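Local coordinates for endo-beta-1,4-glucanase (Bacillus licheniformis, PDB 2JEN) that hydrolyses the beta-1,4-linked glucan backbone of plant cell-wall xyloglucan, as a family 12 glycoside hydrolase, at the interface of chains A and B and the interface of chains A and C. Sequence-based numbering; all coordinates share one arbitrary frame. Chains: chain A/B/C, Endo-beta-1,4-glucanase.

Contacts 1 and 2 both join chain A to chain B, their C-alpha centres about 6 Å apart, and share A:Pro80, A:Ser81 and B:Asn68, whose amide reaches into both. Contact 3 faces chain C; its centre lies about 6 Å from that of contact 2 and about 11 Å from that of contact 1. Segments 80-83 and 57-59 of chain A face chain B while 59-61 face chain C, so that A:Ser59 serves both partners, a worked case of one surface stretch meeting two neighbouring copies. The A-C interface is two-fold symmetric, the A-B one not exactly so; whether either forms in solution the structure alone does not show.

Contact 1: the interface of chains A and B. Residues chain A 80-83; chain B 66, 68, 72, 252.
A:Pro80 lays the CB of its ring over the face of the B:Tyr66 ring, 3.8 Å from the ring centroid, in a CH-pi contact on the phenol half. The tyrosine is fixed from within its own chain: its hydroxyl OH donates to the side-chain OD1 of B:Asn252, in the carbonyl plane and on a lone pair. Further out, the carbonyl O of A:Pro80 accepts from the amide ND2 of B:Asn68 at 3.1 Å, a bond lying in the carbonyl plane. The rim centres on the carboxylate of B:Asp72, swung away from its own backbone N (chi1 -173°). OG of A:Ser81 comes to OD2 on the syn side, somewhat out of the plane, at 2.8 Å; ND2 of B:Asn68 comes from above the other face. OD1 receives the backbone N of A:Asn82 at 2.8 Å, from above the carboxylate plane. Backbone N of A:Thr83 donates to OG of A:Ser81, which probably steadies that hydroxyl. The A:Asn82 and B:Asn252 amides cross at about a right angle with their ND2 atoms 2.9 Å apart, a pairing doubtful as built; one amide may be turned over. This patch between two enzyme copies, perhaps a packing contact, sets a loop after strand 72-79 of chain A against beta-sandwich strands 62-67, 72-79 and 247-253 of chain B.

Contact 2: the interface of chains A and B. Residues chain A 57-59, 80-81; chain B 29, 68.
B:Asn68 sets its side-chain amide against A:Val58 and A:Ser59, while B:Ala29 packs beside A:Gln57; the asparagine, the glutamine and the alanine bury most of the surface here. The amide oxygen OD1 of B:Asn68 accepts the backbone N of A:Ser59 at 2.9 Å, with the donor tilted 33° from the carbonyl plane. With CG anti to its own carbonyl carbon (chi1 -60°), the side chain crosses A:Val58, CG lying 3.8 Å from the valine CB, while its other end, ND2, is engaged by A:Pro80. With an alanine here, the backbone N of A:Ser59 and the carbonyl of A:Pro80 would probably lose their mate and a gap would be likely to open beside A:Val58. A:Gln57 takes part through its backbone: its carbonyl O lies 3.4 Å from the methyl CB of B:Ala29. That methyl also packs against CB of A:Ser59 at 3.8 Å. Water 1 joins the same carbonyl, at 3.2 Å from O of A:Gln57, to the backbone N of B:Ala29 at 2.8 Å and to the backbone O of B:Asn68. For the protein, this patch ties two copies together through the side-chain amide of B:Asn68, backbone groups of chain A, small apolar contacts and a bridging water, possibly as a feature of crystal packing.

Contact 3: the interface of chains A and C. Residues chain A 59-61; chain C 34-35.
C:Asn34 spans three successive residues of chain A with its side-chain amide, in a patch of the two-fold symmetric A-C interface that recurs with the chains exchanged and may reflect crystal packing. Hydrogen bonds hold both ends of the amide. Its oxygen OD1 accepts the backbone N of A:Gly60 at 2.8 Å, a donor standing above the carbonyl plane. It also takes the hydroxyl OG of A:Ser59 at 3.3 Å, this time in the plane and on a lone pair. ND2 donates to the backbone O of A:Trp61 at 3.0 Å, tilted 31° from that carbonyl's plane. Such bonding would be expected to fix the amide against flipping. Packing sets the amide nearly parallel to the indole of A:Trp61, 13° between the planes, with ND2 3.4 Å above one face and offset towards the rim. The indole's CG sits between backbone N and carbonyl carbon (chi1 61°), an arrangement that turns the ring beneath the amide while the backbone O still meets ND2. C:Pro35 adds an apolar contact, crossing the indole at about a right angle with its CD 3.6 Å from CZ2 of A:Trp61. Water completes the patch: at the indole edge, in the ring plane, NE1 of A:Trp61 lies 2.9 Å from water 2, which in turn meets the backbone O of C:Pro35 at 2.8 Å.

Contact 1: the interface of chains A and B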
loop_
_atom_site.group_PDB
_atom_site.type_symbol
_atom_site.label_atom_id
_atom_site.label_comp_id
_atom_site.label_asym_id
_atom_site.label_seq_id
_atom_site.Cartn_x
_atom_site.Cartn_y
_atom_site.Cartn_z
ATOM N N PRO A 80 6.922 -9.356 -11.518
ATOM C CA PRO A 80 8.339 -9.283 -11.875
ATOM C C PRO A 80 9.035 -10.641 -11.956
ATOM O O PRO A 80 9.447 -11.209 -10.953
ATOM C CB PRO A 80 8.946 -8.384 -10.785
ATOM C CG PRO A 80 7.804 -7.758 -10.099
ATOM C CD PRO A 80 6.690 -8.753 -10.201
ATOM N N SER A 81 9.179 -11.151 -13.171
ATOM C CA SER A 81 9.801 -12.451 -13.417
ATOM C C SER A 81 10.139 -12.593 -14.907
ATOM O O SER A 81 9.395 -12.113 -15.761
ATOM C CB SER A 81 8.813 -13.567 -13.077
ATOM O OG SER A 81 9.397 -14.877 -13.325
ATOM N N ASN A 82 11.227 -13.298 -15.180
ATOM C CA ASN A 82 11.648 -13.600 -16.543
ATOM C C ASN A 82 11.255 -14.988 -17.026
ATOM O O ASN A 82 11.541 -15.328 -18.185
ATOM C CB ASN A 82 13.153 -13.404 -16.712
ATOM C CG ASN A 82 13.971 -14.357 -15.869
ATOM O OD1 ASN A 82 13.654 -15.561 -15.795
ATOM N ND2 ASN A 82 15.039 -13.860 -15.240
ATOM N N THR A 83 10.596 -15.794 -16.189
ATOM C CA THR A 83 10.438 -17.176 -16.519
ATOM C C THR A 83 9.223 -17.438 -17.390
ATOM O O THR A 83 8.322 -16.620 -17.509
ATOM C CB THR A 83 10.413 -18.094 -15.310
ATOM O OG1 THR A 83 9.188 -17.855 -14.616
ATOM C CG2 THR A 83 11.643 -17.912 -14.392
ATOM N N TYR B 66 13.593 -7.864 -5.101
ATOM C CA TYR B 66 13.021 -9.210 -5.078
ATOM C C TYR B 66 13.983 -10.259 -5.569
ATOM O O TYR B 66 14.868 -10.015 -6.384
ATOM C CB TYR B 66 11.730 -9.267 -5.903
ATOM C CG TYR B 66 11.914 -9.225 -7.418
ATOM C CD1 TYR B 66 11.965 -8.036 -8.123
ATOM C CD2 TYR B 66 12.014 -10.393 -8.126
ATOM C CE1 TYR B 66 12.107 -8.032 -9.488
ATOM C CE2 TYR B 66 12.162 -10.408 -9.500
ATOM C CZ TYR B 66 12.224 -9.212 -10.170
ATOM O OH TYR B 66 12.286 -9.222 -11.565
ATOM N N ASN B 68 13.348 -14.287 -6.791
ATOM C CA ASN B 68 12.574 -15.516 -7.012
ATOM C C ASN B 68 13.503 -16.736 -7.070
ATOM O O ASN B 68 13.205 -17.770 -6.500
ATOM C CB ASN B 68 11.736 -15.416 -8.279
ATOM C CG ASN B 68 10.751 -14.279 -8.256
ATOM O OD1 ASN B 68 10.223 -13.921 -7.183
ATOM N ND2 ASN B 68 10.497 -13.694 -9.425
ATOM N N ASP B 72 16.456 -15.183 -11.452
ATOM C CA ASP B 72 15.217 -14.428 -11.618
ATOM C C ASP B 72 15.060 -13.540 -10.396
ATOM O O ASP B 72 14.427 -13.893 -9.403
ATOM C CB ASP B 72 14.029 -15.396 -11.775
ATOM C CG ASP B 72 12.735 -14.689 -12.118
ATOM O OD1 ASP B 72 12.780 -13.630 -12.814
ATOM O OD2 ASP B 72 11.642 -15.228 -11.749
ATOM N N ASN B 252 15.126 -6.748 -14.336
ATOM C CA ASN B 252 15.169 -8.150 -14.024
ATOM C C ASN B 252 16.517 -8.665 -14.466
ATOM O O ASN B 252 17.002 -8.304 -15.557
ATOM C CB ASN B 252 14.055 -8.913 -14.744
ATOM C CG ASN B 252 14.149 -10.380 -14.520
ATOM O OD1 ASN B 252 13.564 -10.961 -13.523
ATOM N ND2 ASN B 252 14.881 -11.013 -15.375
#

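Contact 2: the interface of chains A and B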
loop_
_atom_site.group_PDB
_atom_site.type_symbol
_atom_site.label_atom_id
_atom_site.label_comp_id
_atom_site.label_asym_id
_atom_site.label_seq_id
_atom_site.Cartn_x
_atom_site.Cartn_y
_atom_site.Cartn_z
ATOM N N GLN A 57 5.739 -19.547 -6.274
ATOM C CA GLN A 57 7.181 -19.498 -6.161
ATOM C C GLN A 57 7.810 -18.177 -6.577
ATOM O O GLN A 57 9.027 -18.096 -6.772
ATOM C CB GLN A 57 7.816 -20.654 -6.955
ATOM C CG GLN A 57 7.365 -22.036 -6.497
ATOM C CD GLN A 57 8.083 -23.116 -7.232
ATOM O OE1 GLN A 57 7.644 -23.551 -8.281
ATOM N NE2 GLN A 57 9.209 -23.543 -6.691
ATOM N N VAL A 58 6.987 -17.139 -6.669
ATOM C CA VAL A 58 7.464 -15.789 -6.996
ATOM C C VAL A 58 6.994 -14.770 -5.975
ATOM O O VAL A 58 6.047 -15.023 -5.225
ATOM C CB VAL A 58 7.127 -15.366 -8.440
ATOM C CG1 VAL A 58 7.791 -16.339 -9.473
ATOM C CG2 VAL A 58 5.626 -15.299 -8.676
ATOM N N SER A 59 7.622 -13.609 -5.986
ATOM C CA SER A 59 7.326 -12.568 -5.020
ATOM C C SER A 59 7.434 -11.202 -5.696
ATOM O O SER A 59 7.828 -11.105 -6.850
ATOM C CB SER A 59 8.259 -12.672 -3.806
ATOM O OG SER A 59 7.887 -11.783 -2.763
ATOM N N PRO A 80 6.922 -9.356 -11.518
ATOM C CA PRO A 80 8.339 -9.283 -11.875
ATOM C C PRO A 80 9.035 -10.641 -11.956
ATOM O O PRO A 80 9.447 -11.209 -10.953
ATOM C CB PRO A 80 8.946 -8.384 -10.785
ATOM C CG PRO A 80 7.804 -7.758 -10.099
ATOM C CD PRO A 80 6.690 -8.753 -10.201
ATOM N N SER A 81 9.179 -11.151 -13.171
ATOM C CA SER A 81 9.801 -12.451 -13.417
ATOM C C SER A 81 10.139 -12.593 -14.907
ATOM O O SER A 81 9.395 -12.113 -15.761
ATOM C CB SER A 81 8.813 -13.567 -13.077
ATOM O OG SER A 81 9.397 -14.877 -13.325
ATOM N N ALA B 29 10.980 -17.564 -2.487
ATOM C CA ALA B 29 10.991 -16.190 -3.067
ATOM C C ALA B 29 10.686 -15.204 -1.970
ATOM O O ALA B 29 9.996 -15.520 -1.012
ATOM C CB ALA B 29 9.953 -16.092 -4.181
ATOM N N ASN B 68 13.348 -14.287 -6.791
ATOM C CA ASN B 68 12.574 -15.516 -7.012
ATOM C C ASN B 68 13.503 -16.736 -7.070
ATOM O O ASN B 68 13.205 -17.770 -6.500
ATOM C CB ASN B 68 11.736 -15.416 -8.279
ATOM C CG ASN B 68 10.751 -14.279 -8.256
ATOM O OD1 ASN B 68 10.223 -13.921 -7.183
ATOM N ND2 ASN B 68 10.497 -13.694 -9.425
HETATM O O HOH W 1 11.185 -19.237 -4.741
#

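Contact 3: the interface of chains A and C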
loop_
_atom_site.group_PDB
_atom_site.type_symbol
_atom_site.label_atom_id
_atom_site.label_comp_id
_atom_site.label_asym_id
_atom_site.label_seq_id
_atom_site.Cartn_x
_atom_site.Cartn_y
_atom_site.Cartn_z
ATOM N N SER A 59 7.622 -13.609 -5.986
ATOM C CA SER A 59 7.326 -12.568 -5.020
ATOM C C SER A 59 7.434 -11.202 -5.696
ATOM O O SER A 59 7.828 -11.105 -6.850
ATOM C CB SER A 59 8.259 -12.672 -3.806
ATOM O OG SER A 59 7.887 -11.783 -2.763
ATOM N N GLY A 60 7.069 -10.165 -4.983
ATOM C CA GLY A 60 7.135 -8.830 -5.512
ATOM C C GLY A 60 5.956 -8.383 -6.331
ATOM O O GLY A 60 6.032 -7.356 -7.002
ATOM N N TRP A 61 4.900 -9.177 -6.336
ATOM C CA TRP A 61 3.811 -9.001 -7.268
ATOM C C TRP A 61 2.563 -8.425 -6.640
ATOM O O TRP A 61 2.374 -8.449 -5.417
ATOM C CB TRP A 61 3.472 -10.354 -7.910
ATOM C CG TRP A 61 3.020 -11.419 -6.985
ATOM C CD1 TRP A 61 3.777 -12.444 -6.443
ATOM C CD2 TRP A 61 1.664 -11.669 -6.575
ATOM N NE1 TRP A 61 2.967 -13.287 -5.719
ATOM C CE2 TRP A 61 1.671 -12.839 -5.782
ATOM C CE3 TRP A 61 0.449 -11.060 -6.861
ATOM C CZ2 TRP A 61 0.494 -13.381 -5.289
ATOM C CZ3 TRP A 61 -0.704 -11.611 -6.362
ATOM C CH2 TRP A 61 -0.659 -12.765 -5.585
ATOM N N ASN C 34 4.054 -11.501 0.088
ATOM C CA ASN C 34 3.278 -12.319 -0.832
ATOM C C ASN C 34 3.082 -13.733 -0.295
ATOM O O ASN C 34 3.861 -14.226 0.521
ATOM C CB ASN C 34 3.897 -12.368 -2.243
ATOM C CG ASN C 34 3.868 -11.047 -2.977
ATOM O OD1 ASN C 34 4.901 -10.459 -3.159
ATOM N ND2 ASN C 34 2.730 -10.557 -3.347
ATOM N N PRO C 35 2.028 -14.414 -0.801
ATOM C CA PRO C 35 1.763 -15.763 -0.336
ATOM C C PRO C 35 2.969 -16.670 -0.540
ATOM O O PRO C 35 3.578 -16.675 -1.607
ATOM C CB PRO C 35 0.593 -16.214 -1.211
ATOM C CG PRO C 35 -0.133 -14.917 -1.550
ATOM C CD PRO C 35 1.013 -13.939 -1.749
HETATM O O HOH W 2 2.897 -15.773 -4.169
#